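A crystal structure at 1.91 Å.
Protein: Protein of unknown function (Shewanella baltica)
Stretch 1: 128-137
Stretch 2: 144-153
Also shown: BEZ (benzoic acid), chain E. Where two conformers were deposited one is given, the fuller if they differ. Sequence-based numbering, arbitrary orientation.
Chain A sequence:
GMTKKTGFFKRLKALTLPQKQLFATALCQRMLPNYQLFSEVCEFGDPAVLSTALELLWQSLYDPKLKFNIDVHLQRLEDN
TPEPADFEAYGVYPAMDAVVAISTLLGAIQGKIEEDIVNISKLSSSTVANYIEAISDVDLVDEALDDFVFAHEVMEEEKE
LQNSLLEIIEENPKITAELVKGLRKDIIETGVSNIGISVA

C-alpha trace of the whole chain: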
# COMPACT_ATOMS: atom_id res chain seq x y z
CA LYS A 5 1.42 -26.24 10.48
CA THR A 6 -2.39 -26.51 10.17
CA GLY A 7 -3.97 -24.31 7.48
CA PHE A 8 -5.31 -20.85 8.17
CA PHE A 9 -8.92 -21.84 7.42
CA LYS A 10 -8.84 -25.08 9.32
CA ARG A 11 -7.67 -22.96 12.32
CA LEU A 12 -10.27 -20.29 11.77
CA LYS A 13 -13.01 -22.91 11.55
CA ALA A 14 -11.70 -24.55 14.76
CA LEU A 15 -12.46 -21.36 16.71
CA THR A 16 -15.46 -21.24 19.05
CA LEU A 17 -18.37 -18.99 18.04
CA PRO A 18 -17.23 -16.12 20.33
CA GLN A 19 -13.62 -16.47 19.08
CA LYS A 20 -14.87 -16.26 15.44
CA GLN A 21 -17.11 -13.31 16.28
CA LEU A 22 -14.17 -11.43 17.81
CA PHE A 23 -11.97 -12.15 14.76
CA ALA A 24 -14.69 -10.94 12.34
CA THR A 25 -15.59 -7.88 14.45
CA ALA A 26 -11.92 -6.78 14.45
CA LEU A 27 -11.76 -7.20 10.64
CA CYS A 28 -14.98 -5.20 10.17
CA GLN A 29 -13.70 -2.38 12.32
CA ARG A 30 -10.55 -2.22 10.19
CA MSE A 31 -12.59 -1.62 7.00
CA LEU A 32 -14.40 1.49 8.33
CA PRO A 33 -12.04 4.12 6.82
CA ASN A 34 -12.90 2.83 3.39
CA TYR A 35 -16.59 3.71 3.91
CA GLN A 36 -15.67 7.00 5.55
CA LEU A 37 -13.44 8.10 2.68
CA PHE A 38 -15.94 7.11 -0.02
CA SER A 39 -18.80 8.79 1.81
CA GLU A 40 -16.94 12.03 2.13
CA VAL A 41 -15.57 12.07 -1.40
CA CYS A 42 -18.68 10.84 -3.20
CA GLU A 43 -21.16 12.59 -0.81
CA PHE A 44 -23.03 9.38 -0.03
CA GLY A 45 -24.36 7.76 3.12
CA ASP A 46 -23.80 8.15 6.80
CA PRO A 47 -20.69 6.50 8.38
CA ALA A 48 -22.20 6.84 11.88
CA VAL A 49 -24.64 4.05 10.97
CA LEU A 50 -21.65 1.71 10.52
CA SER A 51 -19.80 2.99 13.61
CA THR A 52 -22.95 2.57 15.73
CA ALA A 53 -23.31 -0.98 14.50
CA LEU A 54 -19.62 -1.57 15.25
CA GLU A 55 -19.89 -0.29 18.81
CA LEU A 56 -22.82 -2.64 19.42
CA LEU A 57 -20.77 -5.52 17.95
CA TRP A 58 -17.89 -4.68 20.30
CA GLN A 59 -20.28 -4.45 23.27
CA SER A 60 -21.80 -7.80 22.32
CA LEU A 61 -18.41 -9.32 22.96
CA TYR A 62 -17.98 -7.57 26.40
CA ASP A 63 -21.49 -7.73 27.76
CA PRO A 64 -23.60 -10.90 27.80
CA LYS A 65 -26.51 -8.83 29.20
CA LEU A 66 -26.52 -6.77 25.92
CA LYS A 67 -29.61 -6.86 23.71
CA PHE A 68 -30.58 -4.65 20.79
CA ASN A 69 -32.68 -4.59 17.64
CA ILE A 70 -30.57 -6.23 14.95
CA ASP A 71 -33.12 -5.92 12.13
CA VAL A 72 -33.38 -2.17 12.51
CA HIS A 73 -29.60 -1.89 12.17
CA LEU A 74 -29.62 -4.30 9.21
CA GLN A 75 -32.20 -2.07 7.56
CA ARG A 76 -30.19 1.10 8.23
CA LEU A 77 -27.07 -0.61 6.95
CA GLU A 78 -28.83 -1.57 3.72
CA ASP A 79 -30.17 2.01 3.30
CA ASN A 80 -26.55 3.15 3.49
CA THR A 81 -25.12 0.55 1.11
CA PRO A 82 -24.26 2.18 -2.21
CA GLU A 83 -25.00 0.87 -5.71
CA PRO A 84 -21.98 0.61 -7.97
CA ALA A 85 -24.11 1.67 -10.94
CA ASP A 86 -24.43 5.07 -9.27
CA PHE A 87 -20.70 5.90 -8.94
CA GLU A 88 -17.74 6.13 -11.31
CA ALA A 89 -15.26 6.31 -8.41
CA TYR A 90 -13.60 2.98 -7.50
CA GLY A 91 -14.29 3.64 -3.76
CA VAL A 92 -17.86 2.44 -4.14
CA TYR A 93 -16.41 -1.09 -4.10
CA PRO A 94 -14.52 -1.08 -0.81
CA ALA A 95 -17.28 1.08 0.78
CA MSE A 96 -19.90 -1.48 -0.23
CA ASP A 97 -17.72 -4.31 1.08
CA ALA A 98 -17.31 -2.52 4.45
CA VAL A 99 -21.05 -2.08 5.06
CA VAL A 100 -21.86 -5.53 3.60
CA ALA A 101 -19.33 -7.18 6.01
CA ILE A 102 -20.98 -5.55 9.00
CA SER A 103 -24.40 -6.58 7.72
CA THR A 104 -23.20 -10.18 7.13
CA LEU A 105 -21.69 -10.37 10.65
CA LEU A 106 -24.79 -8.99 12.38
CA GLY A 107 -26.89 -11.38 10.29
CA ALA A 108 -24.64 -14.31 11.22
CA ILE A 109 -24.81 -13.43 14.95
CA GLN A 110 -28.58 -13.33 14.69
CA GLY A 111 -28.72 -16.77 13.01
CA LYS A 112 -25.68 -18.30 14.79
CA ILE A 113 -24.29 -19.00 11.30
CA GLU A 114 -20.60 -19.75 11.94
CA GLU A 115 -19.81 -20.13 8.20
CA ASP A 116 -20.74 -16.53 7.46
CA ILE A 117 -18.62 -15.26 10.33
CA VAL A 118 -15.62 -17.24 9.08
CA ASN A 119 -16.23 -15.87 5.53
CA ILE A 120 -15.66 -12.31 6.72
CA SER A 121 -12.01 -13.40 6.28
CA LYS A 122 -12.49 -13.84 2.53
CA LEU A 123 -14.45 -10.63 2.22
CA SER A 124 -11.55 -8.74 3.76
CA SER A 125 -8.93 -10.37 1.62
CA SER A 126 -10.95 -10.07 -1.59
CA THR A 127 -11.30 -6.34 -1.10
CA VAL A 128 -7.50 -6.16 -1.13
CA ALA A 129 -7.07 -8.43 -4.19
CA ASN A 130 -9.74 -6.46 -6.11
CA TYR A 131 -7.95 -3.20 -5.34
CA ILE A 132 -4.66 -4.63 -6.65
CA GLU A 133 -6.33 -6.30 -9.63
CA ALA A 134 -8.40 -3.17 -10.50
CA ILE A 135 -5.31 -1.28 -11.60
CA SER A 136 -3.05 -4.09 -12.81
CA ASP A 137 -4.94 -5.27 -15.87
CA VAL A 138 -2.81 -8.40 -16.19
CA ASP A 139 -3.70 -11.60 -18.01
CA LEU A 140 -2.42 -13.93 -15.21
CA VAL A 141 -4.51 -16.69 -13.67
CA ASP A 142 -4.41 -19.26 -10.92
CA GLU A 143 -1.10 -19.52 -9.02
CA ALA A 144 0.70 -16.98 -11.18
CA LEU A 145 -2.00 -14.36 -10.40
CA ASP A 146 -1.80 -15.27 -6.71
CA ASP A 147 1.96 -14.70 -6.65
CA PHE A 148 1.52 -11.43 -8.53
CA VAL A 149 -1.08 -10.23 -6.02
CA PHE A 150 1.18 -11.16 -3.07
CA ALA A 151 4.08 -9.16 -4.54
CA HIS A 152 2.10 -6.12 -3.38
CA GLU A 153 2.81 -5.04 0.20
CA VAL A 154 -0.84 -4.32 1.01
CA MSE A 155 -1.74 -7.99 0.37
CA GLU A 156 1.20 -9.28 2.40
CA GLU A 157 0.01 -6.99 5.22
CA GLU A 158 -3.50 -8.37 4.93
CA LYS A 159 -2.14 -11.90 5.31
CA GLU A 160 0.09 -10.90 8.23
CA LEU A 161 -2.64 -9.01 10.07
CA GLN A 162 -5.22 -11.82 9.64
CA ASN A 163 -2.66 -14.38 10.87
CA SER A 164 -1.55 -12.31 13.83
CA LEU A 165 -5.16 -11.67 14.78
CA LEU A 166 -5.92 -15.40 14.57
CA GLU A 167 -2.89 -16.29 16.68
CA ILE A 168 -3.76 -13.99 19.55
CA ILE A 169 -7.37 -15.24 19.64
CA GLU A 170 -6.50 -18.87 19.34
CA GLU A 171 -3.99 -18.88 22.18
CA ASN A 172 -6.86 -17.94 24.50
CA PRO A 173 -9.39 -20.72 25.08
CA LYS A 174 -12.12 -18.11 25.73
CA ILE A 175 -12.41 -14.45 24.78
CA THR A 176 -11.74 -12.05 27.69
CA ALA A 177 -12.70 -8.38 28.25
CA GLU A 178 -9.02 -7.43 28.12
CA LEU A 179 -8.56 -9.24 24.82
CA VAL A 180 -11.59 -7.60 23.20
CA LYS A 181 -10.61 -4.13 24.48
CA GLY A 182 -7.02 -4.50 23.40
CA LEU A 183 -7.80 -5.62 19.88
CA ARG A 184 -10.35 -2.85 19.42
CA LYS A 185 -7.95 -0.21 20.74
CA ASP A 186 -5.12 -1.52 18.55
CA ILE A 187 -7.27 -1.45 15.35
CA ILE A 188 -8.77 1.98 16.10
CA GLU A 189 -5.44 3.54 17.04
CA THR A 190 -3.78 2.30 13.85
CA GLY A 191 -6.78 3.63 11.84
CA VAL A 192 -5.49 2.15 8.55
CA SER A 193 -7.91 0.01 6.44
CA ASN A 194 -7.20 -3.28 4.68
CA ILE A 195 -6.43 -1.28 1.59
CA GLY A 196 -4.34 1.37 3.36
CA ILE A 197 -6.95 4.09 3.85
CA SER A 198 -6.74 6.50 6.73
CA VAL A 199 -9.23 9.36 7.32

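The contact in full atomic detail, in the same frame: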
# COMPACT_ATOMS: atom_id res chain seq x y z
N VAL A 128 -8.92 -6.48 -0.83
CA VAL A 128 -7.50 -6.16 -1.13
C VAL A 128 -7.06 -6.68 -2.52
O VAL A 128 -6.42 -5.96 -3.29
CB VAL A 128 -6.58 -6.70 -0.06
CG1 VAL A 128 -5.10 -6.31 -0.41
CG2 VAL A 128 -7.01 -6.14 1.29
N ALA A 129 -7.40 -7.92 -2.85
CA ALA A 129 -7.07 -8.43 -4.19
C ALA A 129 -7.73 -7.61 -5.29
O ALA A 129 -7.13 -7.39 -6.33
CB ALA A 129 -7.46 -9.87 -4.32
N ASN A 130 -8.97 -7.16 -5.08
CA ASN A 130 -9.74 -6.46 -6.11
C ASN A 130 -9.14 -5.10 -6.37
O ASN A 130 -9.05 -4.66 -7.52
CB ASN A 130 -11.20 -6.28 -5.72
CG ASN A 130 -11.99 -7.55 -5.79
OD1 ASN A 130 -11.60 -8.52 -6.46
ND2 ASN A 130 -13.10 -7.57 -5.08
N TYR A 131 -8.68 -4.47 -5.29
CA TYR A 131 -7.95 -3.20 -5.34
C TYR A 131 -6.70 -3.33 -6.19
O TYR A 131 -6.50 -2.55 -7.11
CB TYR A 131 -7.60 -2.73 -3.93
CG TYR A 131 -6.87 -1.41 -3.89
CD1 TYR A 131 -7.55 -0.23 -4.10
CD2 TYR A 131 -5.50 -1.33 -3.65
CE1 TYR A 131 -6.89 0.97 -4.09
CE2 TYR A 131 -4.83 -0.11 -3.63
CZ TYR A 131 -5.55 1.03 -3.84
OH TYR A 131 -4.98 2.27 -3.84
N ILE A 132 -5.89 -4.35 -5.89
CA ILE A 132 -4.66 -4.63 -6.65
C ILE A 132 -4.98 -4.97 -8.09
O ILE A 132 -4.35 -4.44 -9.01
CB ILE A 132 -3.88 -5.78 -6.03
CG1 ILE A 132 -3.33 -5.38 -4.65
CG2 ILE A 132 -2.77 -6.26 -7.00
CD1 ILE A 132 -2.82 -6.52 -3.80
N GLU A 133 -5.98 -5.81 -8.28
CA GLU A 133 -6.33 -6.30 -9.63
C GLU A 133 -7.03 -5.22 -10.48
O GLU A 133 -6.92 -5.24 -11.71
CB GLU A 133 -7.15 -7.59 -9.57
CG GLU A 133 -6.35 -8.85 -9.26
CD GLU A 133 -7.22 -9.96 -8.69
OE1 GLU A 133 -8.44 -9.94 -8.90
OE2 GLU A 133 -6.74 -10.84 -7.96
N ALA A 134 -7.70 -4.28 -9.83
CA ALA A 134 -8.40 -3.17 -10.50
C ALA A 134 -7.47 -2.40 -11.42
O ALA A 134 -7.80 -2.07 -12.53
CB ALA A 134 -8.97 -2.19 -9.45
N ILE A 135 -6.29 -2.11 -10.91
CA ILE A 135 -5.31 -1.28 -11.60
C ILE A 135 -4.49 -2.13 -12.59
O ILE A 135 -4.35 -1.79 -13.76
CB ILE A 135 -4.43 -0.59 -10.51
CG1 ILE A 135 -3.03 -0.17 -11.02
CG2 ILE A 135 -4.33 -1.52 -9.35
N SER A 136 -4.03 -3.27 -12.10
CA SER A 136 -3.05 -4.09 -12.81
C SER A 136 -3.32 -4.41 -14.26
O SER A 136 -2.42 -4.32 -15.11
CB SER A 136 -2.88 -5.38 -12.04
OG SER A 136 -2.18 -5.14 -10.82
N ASP A 137 -4.53 -4.89 -14.52
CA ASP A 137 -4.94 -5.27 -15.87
C ASP A 137 -3.97 -6.27 -16.48
O ASP A 137 -3.48 -6.09 -17.59
CB ASP A 137 -5.07 -4.02 -16.71
CG ASP A 137 -6.10 -4.15 -17.84
OD1 ASP A 137 -6.69 -5.25 -18.05
OD2 ASP A 137 -6.31 -3.13 -18.52
N ALA A 144 -0.10 -18.08 -10.70
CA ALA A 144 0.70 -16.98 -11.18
C ALA A 144 0.06 -15.65 -10.74
O ALA A 144 0.76 -14.74 -10.27
CB ALA A 144 0.83 -17.04 -12.69
N LEU A 145 -1.27 -15.55 -10.87
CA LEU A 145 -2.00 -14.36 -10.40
C LEU A 145 -1.83 -14.19 -8.89
O LEU A 145 -1.62 -13.08 -8.40
CB LEU A 145 -3.49 -14.41 -10.80
CG LEU A 145 -4.35 -13.20 -10.39
CD1 LEU A 145 -3.86 -11.91 -11.07
CD2 LEU A 145 -5.82 -13.45 -10.74
N ASP A 146 -1.93 -15.29 -8.16
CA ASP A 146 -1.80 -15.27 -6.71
C ASP A 146 -0.44 -14.70 -6.32
O ASP A 146 -0.33 -13.81 -5.47
CB ASP A 146 -1.96 -16.69 -6.14
CG ASP A 146 -2.07 -16.71 -4.62
OD1 ASP A 146 -3.07 -16.16 -4.08
OD2 ASP A 146 -1.16 -17.27 -3.95
N ASP A 147 0.62 -15.22 -6.92
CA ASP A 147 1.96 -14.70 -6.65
C ASP A 147 2.10 -13.21 -6.99
O ASP A 147 2.75 -12.44 -6.28
CB ASP A 147 3.02 -15.42 -7.47
CG ASP A 147 3.16 -16.87 -7.13
OD1 ASP A 147 2.72 -17.33 -6.06
OD2 ASP A 147 3.76 -17.56 -7.98
N PHE A 148 1.50 -12.82 -8.12
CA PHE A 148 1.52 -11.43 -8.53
C PHE A 148 0.80 -10.54 -7.51
O PHE A 148 1.31 -9.49 -7.11
CB PHE A 148 0.84 -11.27 -9.89
CG PHE A 148 0.69 -9.86 -10.32
CD1 PHE A 148 1.75 -9.20 -10.92
CD2 PHE A 148 -0.51 -9.19 -10.15
CE1 PHE A 148 1.61 -7.88 -11.32
CE2 PHE A 148 -0.66 -7.89 -10.57
CZ PHE A 148 0.40 -7.22 -11.14
N VAL A 149 -0.36 -10.98 -7.05
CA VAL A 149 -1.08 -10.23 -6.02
C VAL A 149 -0.23 -10.11 -4.74
O VAL A 149 -0.11 -9.02 -4.14
CB VAL A 149 -2.47 -10.84 -5.77
CG1 VAL A 149 -3.19 -10.10 -4.64
CG2 VAL A 149 -3.33 -10.80 -7.07
N PHE A 150 0.41 -11.20 -4.32
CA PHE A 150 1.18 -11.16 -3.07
C PHE A 150 2.49 -10.41 -3.18
O PHE A 150 3.14 -10.18 -2.15
CB PHE A 150 1.40 -12.56 -2.47
CG PHE A 150 0.22 -13.05 -1.67
CD1 PHE A 150 -0.89 -13.60 -2.32
CD2 PHE A 150 0.19 -12.91 -0.29
CE1 PHE A 150 -2.00 -14.04 -1.62
CE2 PHE A 150 -0.94 -13.35 0.43
CZ PHE A 150 -2.04 -13.91 -0.25
N ALA A 151 2.89 -10.00 -4.38
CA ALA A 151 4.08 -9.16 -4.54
C ALA A 151 3.77 -7.73 -4.11
O ALA A 151 4.65 -6.89 -4.14
CB ALA A 151 4.51 -9.15 -5.98
N HIS A 152 2.51 -7.46 -3.77
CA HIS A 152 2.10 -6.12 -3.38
C HIS A 152 2.02 -6.06 -1.86
O HIS A 152 1.36 -6.85 -1.26
CB HIS A 152 0.73 -5.81 -3.95
CG HIS A 152 0.72 -5.65 -5.44
ND1 HIS A 152 0.92 -6.70 -6.30
CD2 HIS A 152 0.51 -4.56 -6.22
CE1 HIS A 152 0.89 -6.26 -7.54
NE2 HIS A 152 0.64 -4.97 -7.52
N GLU A 153 2.69 -5.09 -1.26
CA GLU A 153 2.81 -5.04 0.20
C GLU A 153 1.46 -5.03 0.94
O GLU A 153 1.32 -5.64 2.01
CB GLU A 153 3.66 -3.84 0.58
CG GLU A 153 4.05 -3.78 2.05
CD GLU A 153 5.08 -4.80 2.46
OE1 GLU A 153 5.69 -5.49 1.59
OE2 GLU A 153 5.31 -4.92 3.68
C BEZ E . 0.96 -3.52 -10.78
O1 BEZ E . 0.57 -3.41 -9.58
O2 BEZ E . 0.15 -3.69 -11.75
C1 BEZ E . 2.41 -3.45 -11.08
C2 BEZ E . 2.98 -4.28 -12.08
C3 BEZ E . 4.34 -4.20 -12.32
C4 BEZ E . 5.13 -3.29 -11.61
C5 BEZ E . 4.56 -2.47 -10.63
C6 BEZ E . 3.18 -2.54 -10.37

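Two helices cross nearly at right angles, 97° between their directions and 10.4 Å apart at closest approach, and the contact between them is small, 337 Å² buried in all. Its centre is Ile132 against Val149, both pointing toward the opposite stretch and each the most covered residue of its side (80 and 62 Å²). Ile132 CD1 lies 3.7 Å from Val149 CG1, and the same methyl reaches His152 CB at 3.6 Å. Where the backbones come nearest, small Ala129, its CB sideways, packs against Val149, with 4.2 Å between Ala129 CA and Val149 CG1; the CA atoms of this pair are 6.5 Å apart.

The other branch of Ile132 is used differently: CG2 sits over the face of the His152 imidazole, 3.6 Å from the ring centroid and almost on its normal, a CH-pi contact. His152 ND1 donates to Phe148 O (2.9 Å).

At one margin, Glu133 brings its end nearer; its OE2 is 3.5 Å from Val149 CG2 and 3.9 Å from Leu145 CD2, without any polar partner across the stretches.

No hydrogen bond joins the stretches directly. Instead benzoic acid bridges them: His152 NE2 donates to O1 of the ligand at 2.6 Å, nearly linear, while Ser136 OG lies 2.9 Å from its O2, also meeting the Phe148 ring edge at CE2 (3.2 Å).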